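Long-range contacts in protein-L-isoaspartate(D-aspartate) O-methyltransferase (Sulfolobus tokodaii, PDB 1VBF), which probably transfers a methyl group from S-adenosyl-L-methionine to L-isoaspartyl residues of damaged proteins, a step in their repair or degradation: residues P46-I51 against E99-M104; L66-G71 against A89-K94; V140-P145 against G194-L199. All coordinates share one frame; numbering follows the deposited sequence.

Interaction 1: residues P46-I51 against E99-M104; sequences PILPGI and EINEKM
Leu48 and Met104, a selenomethionine, carry the centre of this contact, sliding past each other in opposite directions. The side chain of Met104 starts with CG anti to the backbone N (chi1 -175°), then bends at chi2 and again at chi3, so that its SE-CE end doubles back beside Leu48. The side chain of Ile47 crosses that of Met104 at about a right angle, Ile47 CG2 lying 4.0 Å from Met104 SE. Ile47 and Leu48 form a classic beta bulge opposite Ile51, whose O accepts from both their N atoms across a type II turn. Asn101 meets Leu48 tip to tip, OD1 being 3.5 Å from Leu48 CD1; the side chain of Ile51 crosses that of Asn101 obliquely, its CD1 3.7 Å from Asn101 ND2. Asn101 is the N-cap of helix 102-109: its OD1 accepts, in its carbonyl plane, from Met104 N at 2.9 Å. An alanine in place of Asn101 would lose that cap and would probably loosen the first helical turn and the seat of Leu48. Lys103 adds a cation-pi contact with Tyr36 of a second subunit. No hydrogen bond joins the two segments, so their association rests on apolar contact beside a polar cap whose bond stays within 99-104.

Interaction 2: residues L66-G71 against A89-K94; sequences LDLHKG and AEIVDK
The two backbones approach obliquely and come closest near their ends, CA to CA 5.0 Å between Lys70 and Val92 and 4.3 Å between Gly71 and Asp93. No hydrogen bond links them here. Gly71 takes a positive phi (60°), a conformation that favours glycine, and its CA comes 3.5 Å from Asp93 CB. Such convergence suits a beta-alpha-beta unit of the Rossmann-like fold: 66-71 leads into strand 73-77, helix 83-91 follows that strand, and 89-94 turns from the helix into the neighbouring parallel strand 94-99. Of the side chains, Ile91 does most of the touching. Its CG2, anti to the backbone N, rests 3.7 Å from both Leu68 O and His69 CA, while its CD1 comes within 4.2 Å of Leu68 CD1, the two side chains crossing at about a right angle. Leu68 continues onto Val74, and Ile91 also touches Glu15 and Leu16 of helix 14-22. Val92 sets CG2 3.6 Å from His69 O. The CB of His69 points away from 89-94, and its ND1 makes a weak hydrogen bond to Lys70 O. Asp93, CG anti to its N, forms a long salt bridge from OD1 to Lys94 NZ.

Interaction 3: residues V140-P145 against G194-L199; sequences VWATAP and GRIGGL
Thr143 O is held by one hydrogen bond, from Ile196 N at 2.9 Å and in the carbonyl plane, and Thr143 N gives a second bond to Gly194 O at 3.0 Å, nearly along the C=O axis. Together they make a single beta bridge of parallel pattern between Thr143 and Arg195, just past the carboxyl end of strand 135-140 in the Rossmann-like sheet of this methyltransferase family. Ile196 has the largest share of the contact. With CG1 anti to the backbone N (chi1 -167°), CG2 takes the crowded position and lies against Ala144 CA; the side chain crosses that of Val140 at about a right angle, Ile196 CD1 4.0 Å from Val140 CG1. Ala142 adds its methyl, CB to CB 4.0 Å from Ile196. Thr143 has OG1 anti to its own N, hydrogen-bonded to Gly166 O, which places CG2 3.9 Å from Arg195 CA. The CB of Arg195 points away from 140-145, and the chain runs extended from CG to NE; NH1 bonds to Asp204 O, and the guanidinium makes cation-pi contacts with Phe202 and Tyr206. Pro145 packs on Pro145 of a third subunit. One water donates to Trp141 O and accepts from Gly194 N, 3.1 Å from each.

All three contacts belong to one Rossmann-like domain, divided between the two ends of its parallel strands. Interaction 2 lies at the amino ends of neighbouring strands 73-77 and 94-99, whereas interactions 1 and 3 follow the carboxyl ends of strands 94-99 and 135-140, the side where methyltransferases of this fold bind their cofactor. The centre of interaction 2 is accordingly about 26 Å from that of interaction 1 and about 24 Å from that of interaction 3. Interactions 1 and 3, with centres about 13 Å apart, touch through Ile100 CD1 and Gly197 O at 3.8 Å. Along the chain, interaction 2 falls wholly between the two segments of interaction 1, and interaction 3 comes after both.

Interaction 1: residues P46-I51 against E99-M104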
loop_
_atom_site.group_PDB
_atom_site.type_symbol
_atom_site.label_atom_id
_atom_site.label_comp_id
_atom_site.label_asym_id
_atom_site.label_seq_id
_atom_site.Cartn_x
_atom_site.Cartn_y
_atom_site.Cartn_z
ATOM N N PRO B 46 -26.346 -10.655 -6.364
ATOM C CA PRO B 46 -26.304 -9.753 -7.514
ATOM C C PRO B 46 -27.667 -9.593 -8.146
ATOM O O PRO B 46 -28.290 -10.581 -8.524
ATOM C CB PRO B 46 -25.349 -10.459 -8.474
ATOM C CG PRO B 46 -24.609 -11.421 -7.616
ATOM C CD PRO B 46 -25.644 -11.903 -6.669
ATOM N N ILE B 47 -28.123 -8.354 -8.273
ATOM C CA ILE B 47 -29.417 -8.074 -8.881
ATOM C C ILE B 47 -29.254 -7.160 -10.090
ATOM O O ILE B 47 -29.827 -7.394 -11.149
ATOM C CB ILE B 47 -30.342 -7.405 -7.887
ATOM C CG1 ILE B 47 -30.479 -8.289 -6.645
ATOM C CG2 ILE B 47 -31.688 -7.144 -8.546
ATOM C CD1 ILE B 47 -31.039 -9.647 -6.951
ATOM N N LEU B 48 -28.464 -6.110 -9.918
ATOM C CA LEU B 48 -28.195 -5.166 -10.988
ATOM C C LEU B 48 -26.719 -4.788 -10.958
ATOM O O LEU B 48 -26.072 -4.903 -9.924
ATOM C CB LEU B 48 -29.042 -3.902 -10.799
ATOM C CG LEU B 48 -30.529 -3.957 -11.180
ATOM C CD1 LEU B 48 -31.169 -2.580 -10.969
ATOM C CD2 LEU B 48 -30.664 -4.382 -12.648
ATOM N N PRO B 49 -26.165 -4.331 -12.094
ATOM C CA PRO B 49 -24.753 -3.952 -12.093
ATOM C C PRO B 49 -24.499 -2.944 -10.971
ATOM O O PRO B 49 -25.112 -1.887 -10.924
ATOM C CB PRO B 49 -24.573 -3.342 -13.473
ATOM C CG PRO B 49 -25.531 -4.120 -14.309
ATOM C CD PRO B 49 -26.751 -4.152 -13.436
ATOM N N GLY B 50 -23.614 -3.294 -10.048
ATOM C CA GLY B 50 -23.310 -2.416 -8.939
ATOM C C GLY B 50 -24.276 -2.515 -7.777
ATOM O O GLY B 50 -24.037 -1.882 -6.740
ATOM N N ILE B 51 -25.339 -3.315 -7.905
ATOM C CA ILE B 51 -26.334 -3.435 -6.833
ATOM C C ILE B 51 -26.649 -4.843 -6.329
ATOM O O ILE B 51 -27.021 -5.723 -7.101
ATOM C CB ILE B 51 -27.641 -2.793 -7.267
ATOM C CG1 ILE B 51 -27.359 -1.414 -7.849
ATOM C CG2 ILE B 51 -28.561 -2.672 -6.092
ATOM C CD1 ILE B 51 -28.553 -0.786 -8.482
ATOM N N GLU B 99 -36.830 3.958 -3.413
ATOM C CA GLU B 99 -35.840 3.329 -4.278
ATOM C C GLU B 99 -35.366 4.377 -5.301
ATOM O O GLU B 99 -36.186 5.032 -5.935
ATOM C CB GLU B 99 -36.438 2.131 -4.998
ATOM C CG GLU B 99 -35.519 1.597 -6.084
ATOM C CD GLU B 99 -34.181 1.131 -5.531
ATOM O OE1 GLU B 99 -33.132 1.474 -6.120
ATOM O OE2 GLU B 99 -34.183 0.417 -4.506
ATOM N N ILE B 100 -34.056 4.535 -5.475
ATOM C CA ILE B 100 -33.536 5.548 -6.388
ATOM C C ILE B 100 -33.300 5.073 -7.810
ATOM O O ILE B 100 -33.297 5.871 -8.751
ATOM C CB ILE B 100 -32.205 6.157 -5.837
ATOM C CG1 ILE B 100 -31.853 7.442 -6.575
ATOM C CG2 ILE B 100 -31.052 5.194 -6.024
ATOM C CD1 ILE B 100 -30.769 8.247 -5.867
ATOM N N ASN B 101 -33.109 3.769 -7.960
ATOM C CA ASN B 101 -32.826 3.181 -9.263
ATOM C C ASN B 101 -34.118 2.740 -9.899
ATOM O O ASN B 101 -34.850 1.928 -9.342
ATOM C CB ASN B 101 -31.866 2.004 -9.090
ATOM C CG ASN B 101 -31.557 1.296 -10.392
ATOM O OD1 ASN B 101 -32.425 0.660 -10.995
ATOM N ND2 ASN B 101 -30.315 1.392 -10.831
ATOM N N GLU B 102 -34.400 3.287 -11.072
ATOM C CA GLU B 102 -35.629 2.966 -11.759
ATOM C C GLU B 102 -35.816 1.497 -12.111
ATOM O O GLU B 102 -36.877 0.942 -11.839
ATOM C CB GLU B 102 -35.784 3.833 -13.012
ATOM C CG GLU B 102 -37.101 3.560 -13.747
ATOM C CD GLU B 102 -37.643 4.750 -14.532
ATOM O OE1 GLU B 102 -38.550 4.532 -15.371
ATOM O OE2 GLU B 102 -37.179 5.889 -14.306
ATOM N N LYS B 103 -34.815 0.855 -12.704
ATOM C CA LYS B 103 -34.948 -0.551 -13.062
ATOM C C LYS B 103 -35.303 -1.388 -11.843
ATOM O O LYS B 103 -36.130 -2.285 -11.917
ATOM C CB LYS B 103 -33.661 -1.063 -13.686
ATOM C CG LYS B 103 -33.271 -0.286 -14.910
ATOM C CD LYS B 103 -32.133 -0.943 -15.650
ATOM C CE LYS B 103 -31.713 -0.131 -16.857
ATOM N NZ LYS B 103 -32.861 0.011 -17.789
HETATM N N MSE B 104 -34.677 -1.080 -10.714
HETATM C CA MSE B 104 -34.936 -1.769 -9.464
HETATM C C MSE B 104 -36.384 -1.516 -9.012
HETATM O O MSE B 104 -37.077 -2.432 -8.558
HETATM C CB MSE B 104 -33.957 -1.270 -8.398
HETATM C CG MSE B 104 -34.048 -2.007 -7.063
HETATM SE SE MSE B 104 -33.431 -3.877 -7.058
HETATM C CE MSE B 104 -32.887 -4.104 -8.905
#

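Interaction 2: residues L66-G71 against A89-K94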
loop_
_atom_site.group_PDB
_atom_site.type_symbol
_atom_site.label_atom_id
_atom_site.label_comp_id
_atom_site.label_asym_id
_atom_site.label_seq_id
_atom_site.Cartn_x
_atom_site.Cartn_y
_atom_site.Cartn_z
ATOM N N LEU B 66 -34.213 -3.618 14.865
ATOM C CA LEU B 66 -35.069 -2.455 14.603
ATOM C C LEU B 66 -36.227 -2.337 15.583
ATOM O O LEU B 66 -36.876 -1.279 15.674
ATOM C CB LEU B 66 -35.634 -2.526 13.185
ATOM C CG LEU B 66 -35.491 -1.345 12.202
ATOM C CD1 LEU B 66 -36.502 -1.554 11.099
ATOM C CD2 LEU B 66 -35.723 0.010 12.854
ATOM N N ASP B 67 -36.497 -3.432 16.298
ATOM C CA ASP B 67 -37.570 -3.481 17.282
ATOM C C ASP B 67 -38.894 -3.128 16.607
ATOM O O ASP B 67 -39.510 -2.102 16.873
ATOM C CB ASP B 67 -37.245 -2.530 18.447
ATOM C CG ASP B 67 -38.298 -2.563 19.571
ATOM O OD1 ASP B 67 -38.745 -3.669 19.976
ATOM O OD2 ASP B 67 -38.668 -1.468 20.068
ATOM N N LEU B 68 -39.329 -4.010 15.725
ATOM C CA LEU B 68 -40.560 -3.810 15.000
ATOM C C LEU B 68 -41.776 -4.412 15.703
ATOM O O LEU B 68 -41.727 -5.546 16.176
ATOM C CB LEU B 68 -40.415 -4.428 13.621
ATOM C CG LEU B 68 -39.383 -3.803 12.684
ATOM C CD1 LEU B 68 -39.180 -4.700 11.449
ATOM C CD2 LEU B 68 -39.849 -2.397 12.301
ATOM N N HIS B 69 -42.864 -3.647 15.790
ATOM C CA HIS B 69 -44.105 -4.145 16.383
ATOM C C HIS B 69 -45.369 -3.510 15.774
ATOM O O HIS B 69 -45.285 -2.599 14.949
ATOM C CB HIS B 69 -44.089 -4.020 17.925
ATOM C CG HIS B 69 -43.764 -2.651 18.442
ATOM N ND1 HIS B 69 -44.634 -1.590 18.340
ATOM C CD2 HIS B 69 -42.669 -2.181 19.093
ATOM C CE1 HIS B 69 -44.094 -0.517 18.906
ATOM N NE2 HIS B 69 -42.904 -0.852 19.370
ATOM N N LYS B 70 -46.537 -4.029 16.156
ATOM C CA LYS B 70 -47.838 -3.552 15.668
ATOM C C LYS B 70 -47.969 -2.047 15.643
ATOM O O LYS B 70 -47.448 -1.353 16.506
ATOM C CB LYS B 70 -48.984 -4.046 16.558
ATOM C CG LYS B 70 -49.030 -5.526 16.893
ATOM C CD LYS B 70 -50.066 -5.780 18.004
ATOM C CE LYS B 70 -50.082 -7.245 18.457
ATOM N NZ LYS B 70 -51.034 -7.472 19.595
ATOM N N GLY B 71 -48.704 -1.559 14.656
ATOM C CA GLY B 71 -48.973 -0.143 14.552
ATOM C C GLY B 71 -47.870 0.879 14.406
ATOM O O GLY B 71 -48.057 2.022 14.797
ATOM N N ALA B 89 -43.822 -5.005 6.397
ATOM C CA ALA B 89 -45.245 -4.821 6.135
ATOM C C ALA B 89 -46.086 -5.825 6.938
ATOM O O ALA B 89 -47.170 -5.504 7.427
ATOM C CB ALA B 89 -45.505 -4.988 4.654
ATOM N N GLU B 90 -45.589 -7.048 7.061
ATOM C CA GLU B 90 -46.286 -8.068 7.830
ATOM C C GLU B 90 -46.464 -7.678 9.302
ATOM O O GLU B 90 -47.482 -7.965 9.905
ATOM C CB GLU B 90 -45.509 -9.375 7.772
ATOM C CG GLU B 90 -45.425 -10.011 6.400
ATOM C CD GLU B 90 -46.662 -10.828 6.041
ATOM O OE1 GLU B 90 -47.359 -11.301 6.970
ATOM O OE2 GLU B 90 -46.918 -11.012 4.827
ATOM N N ILE B 91 -45.486 -6.998 9.871
ATOM C CA ILE B 91 -45.532 -6.673 11.280
ATOM C C ILE B 91 -46.158 -5.340 11.591
ATOM O O ILE B 91 -46.979 -5.189 12.505
ATOM C CB ILE B 91 -44.074 -6.640 11.864
ATOM C CG1 ILE B 91 -43.373 -7.964 11.594
ATOM C CG2 ILE B 91 -44.075 -6.218 13.358
ATOM C CD1 ILE B 91 -41.885 -7.881 11.777
ATOM N N VAL B 92 -45.720 -4.363 10.821
ATOM C CA VAL B 92 -46.094 -2.981 11.021
ATOM C C VAL B 92 -47.425 -2.484 10.417
ATOM O O VAL B 92 -48.033 -3.144 9.582
ATOM C CB VAL B 92 -44.879 -2.122 10.552
ATOM C CG1 VAL B 92 -45.287 -1.135 9.474
ATOM C CG2 VAL B 92 -44.248 -1.438 11.752
ATOM N N ASP B 93 -47.879 -1.318 10.872
ATOM C CA ASP B 93 -49.106 -0.755 10.340
ATOM C C ASP B 93 -48.852 -0.330 8.899
ATOM O O ASP B 93 -49.375 -0.934 7.964
ATOM C CB ASP B 93 -49.558 0.455 11.156
ATOM C CG ASP B 93 -50.830 1.064 10.607
ATOM O OD1 ASP B 93 -51.197 2.201 10.977
ATOM O OD2 ASP B 93 -51.474 0.388 9.781
ATOM N N LYS B 94 -48.032 0.705 8.729
ATOM C CA LYS B 94 -47.686 1.220 7.404
ATOM C C LYS B 94 -46.191 1.295 7.110
ATOM O O LYS B 94 -45.379 1.522 8.003
ATOM C CB LYS B 94 -48.311 2.599 7.201
ATOM C CG LYS B 94 -49.737 2.510 6.714
ATOM C CD LYS B 94 -50.529 3.712 7.149
ATOM C CE LYS B 94 -51.986 3.326 7.415
ATOM N NZ LYS B 94 -52.665 4.343 8.283
#

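Interaction 3: residues V140-P145 against G194-L199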
loop_
_atom_site.group_PDB
_atom_site.type_symbol
_atom_site.label_atom_id
_atom_site.label_comp_id
_atom_site.label_asym_id
_atom_site.label_seq_id
_atom_site.Cartn_x
_atom_site.Cartn_y
_atom_site.Cartn_z
ATOM N N VAL B 140 -31.790 1.601 6.534
ATOM C CA VAL B 140 -31.156 2.023 5.286
ATOM C C VAL B 140 -30.347 0.831 4.824
ATOM O O VAL B 140 -29.685 0.235 5.635
ATOM C CB VAL B 140 -30.259 3.259 5.534
ATOM C CG1 VAL B 140 -29.883 3.924 4.205
ATOM C CG2 VAL B 140 -30.996 4.236 6.441
ATOM N N TRP B 141 -30.408 0.475 3.547
ATOM C CA TRP B 141 -29.684 -0.690 3.050
ATOM C C TRP B 141 -28.483 -0.341 2.201
ATOM O O TRP B 141 -28.151 -1.033 1.236
ATOM C CB TRP B 141 -30.608 -1.616 2.244
ATOM C CG TRP B 141 -31.755 -2.188 3.036
ATOM C CD1 TRP B 141 -33.051 -1.787 2.984
ATOM C CD2 TRP B 141 -31.692 -3.204 4.060
ATOM N NE1 TRP B 141 -33.801 -2.467 3.907
ATOM C CE2 TRP B 141 -33.003 -3.342 4.580
ATOM C CE3 TRP B 141 -30.662 -3.999 4.586
ATOM C CZ2 TRP B 141 -33.316 -4.251 5.609
ATOM C CZ3 TRP B 141 -30.983 -4.910 5.622
ATOM C CH2 TRP B 141 -32.298 -5.019 6.115
ATOM N N ALA B 142 -27.845 0.761 2.545
ATOM C CA ALA B 142 -26.645 1.194 1.841
ATOM C C ALA B 142 -25.895 2.166 2.753
ATOM O O ALA B 142 -26.494 2.872 3.570
ATOM C CB ALA B 142 -27.003 1.835 0.513
ATOM N N THR B 143 -24.579 2.183 2.634
ATOM C CA THR B 143 -23.775 3.039 3.490
ATOM C C THR B 143 -23.834 4.522 3.087
ATOM O O THR B 143 -23.998 4.864 1.905
ATOM C CB THR B 143 -22.291 2.513 3.537
ATOM O OG1 THR B 143 -21.537 3.316 4.434
ATOM C CG2 THR B 143 -21.623 2.563 2.165
ATOM N N ALA B 144 -23.723 5.391 4.089
ATOM C CA ALA B 144 -23.738 6.842 3.879
ATOM C C ALA B 144 -22.448 7.504 4.397
ATOM O O ALA B 144 -21.740 6.945 5.236
ATOM C CB ALA B 144 -24.937 7.451 4.567
ATOM N N PRO B 145 -22.124 8.707 3.902
ATOM C CA PRO B 145 -20.901 9.353 4.382
ATOM C C PRO B 145 -21.014 9.711 5.862
ATOM O O PRO B 145 -20.026 9.734 6.580
ATOM C CB PRO B 145 -20.796 10.587 3.495
ATOM C CG PRO B 145 -21.597 10.204 2.245
ATOM C CD PRO B 145 -22.762 9.488 2.828
ATOM N N GLY B 194 -22.948 -1.246 -0.295
ATOM C CA GLY B 194 -22.650 -0.422 -1.451
ATOM C C GLY B 194 -22.996 0.995 -1.035
ATOM O O GLY B 194 -23.702 1.211 -0.042
ATOM N N ARG B 195 -22.502 1.971 -1.780
ATOM C CA ARG B 195 -22.734 3.362 -1.448
ATOM C C ARG B 195 -24.102 3.878 -1.832
ATOM O O ARG B 195 -24.608 3.575 -2.913
ATOM C CB ARG B 195 -21.679 4.219 -2.128
ATOM C CG ARG B 195 -20.314 4.104 -1.516
ATOM C CD ARG B 195 -19.378 5.039 -2.204
ATOM N NE ARG B 195 -18.251 5.362 -1.344
ATOM C CZ ARG B 195 -17.371 6.317 -1.613
ATOM N NH1 ARG B 195 -17.495 7.033 -2.719
ATOM N NH2 ARG B 195 -16.380 6.559 -0.765
ATOM N N ILE B 196 -24.693 4.672 -0.943
ATOM C CA ILE B 196 -25.992 5.274 -1.193
ATOM C C ILE B 196 -25.757 6.464 -2.113
ATOM O O ILE B 196 -24.733 7.130 -2.026
ATOM C CB ILE B 196 -26.607 5.757 0.094
ATOM C CG1 ILE B 196 -28.084 6.104 -0.110
ATOM C CG2 ILE B 196 -25.848 6.932 0.579
ATOM C CD1 ILE B 196 -28.847 6.340 1.192
ATOM N N GLY B 197 -26.692 6.724 -3.013
ATOM C CA GLY B 197 -26.527 7.832 -3.929
ATOM C C GLY B 197 -27.495 8.940 -3.598
ATOM O O GLY B 197 -28.458 8.715 -2.877
ATOM N N GLY B 198 -27.248 10.143 -4.096
ATOM C CA GLY B 198 -28.174 11.209 -3.795
ATOM C C GLY B 198 -27.529 12.434 -3.193
ATOM O O GLY B 198 -26.330 12.450 -2.913
ATOM N N LEU B 199 -28.350 13.460 -2.999
ATOM C CA LEU B 199 -27.920 14.735 -2.462
ATOM C C LEU B 199 -26.926 14.592 -1.312
ATOM O O LEU B 199 -25.869 15.221 -1.320
ATOM C CB LEU B 199 -29.142 15.526 -1.980
ATOM C CG LEU B 199 -29.225 17.035 -2.228
ATOM C CD1 LEU B 199 -30.102 17.646 -1.160
ATOM C CD2 LEU B 199 -27.860 17.680 -2.173
HETATM O O HOH W 1 -25.845 -2.311 -0.437
#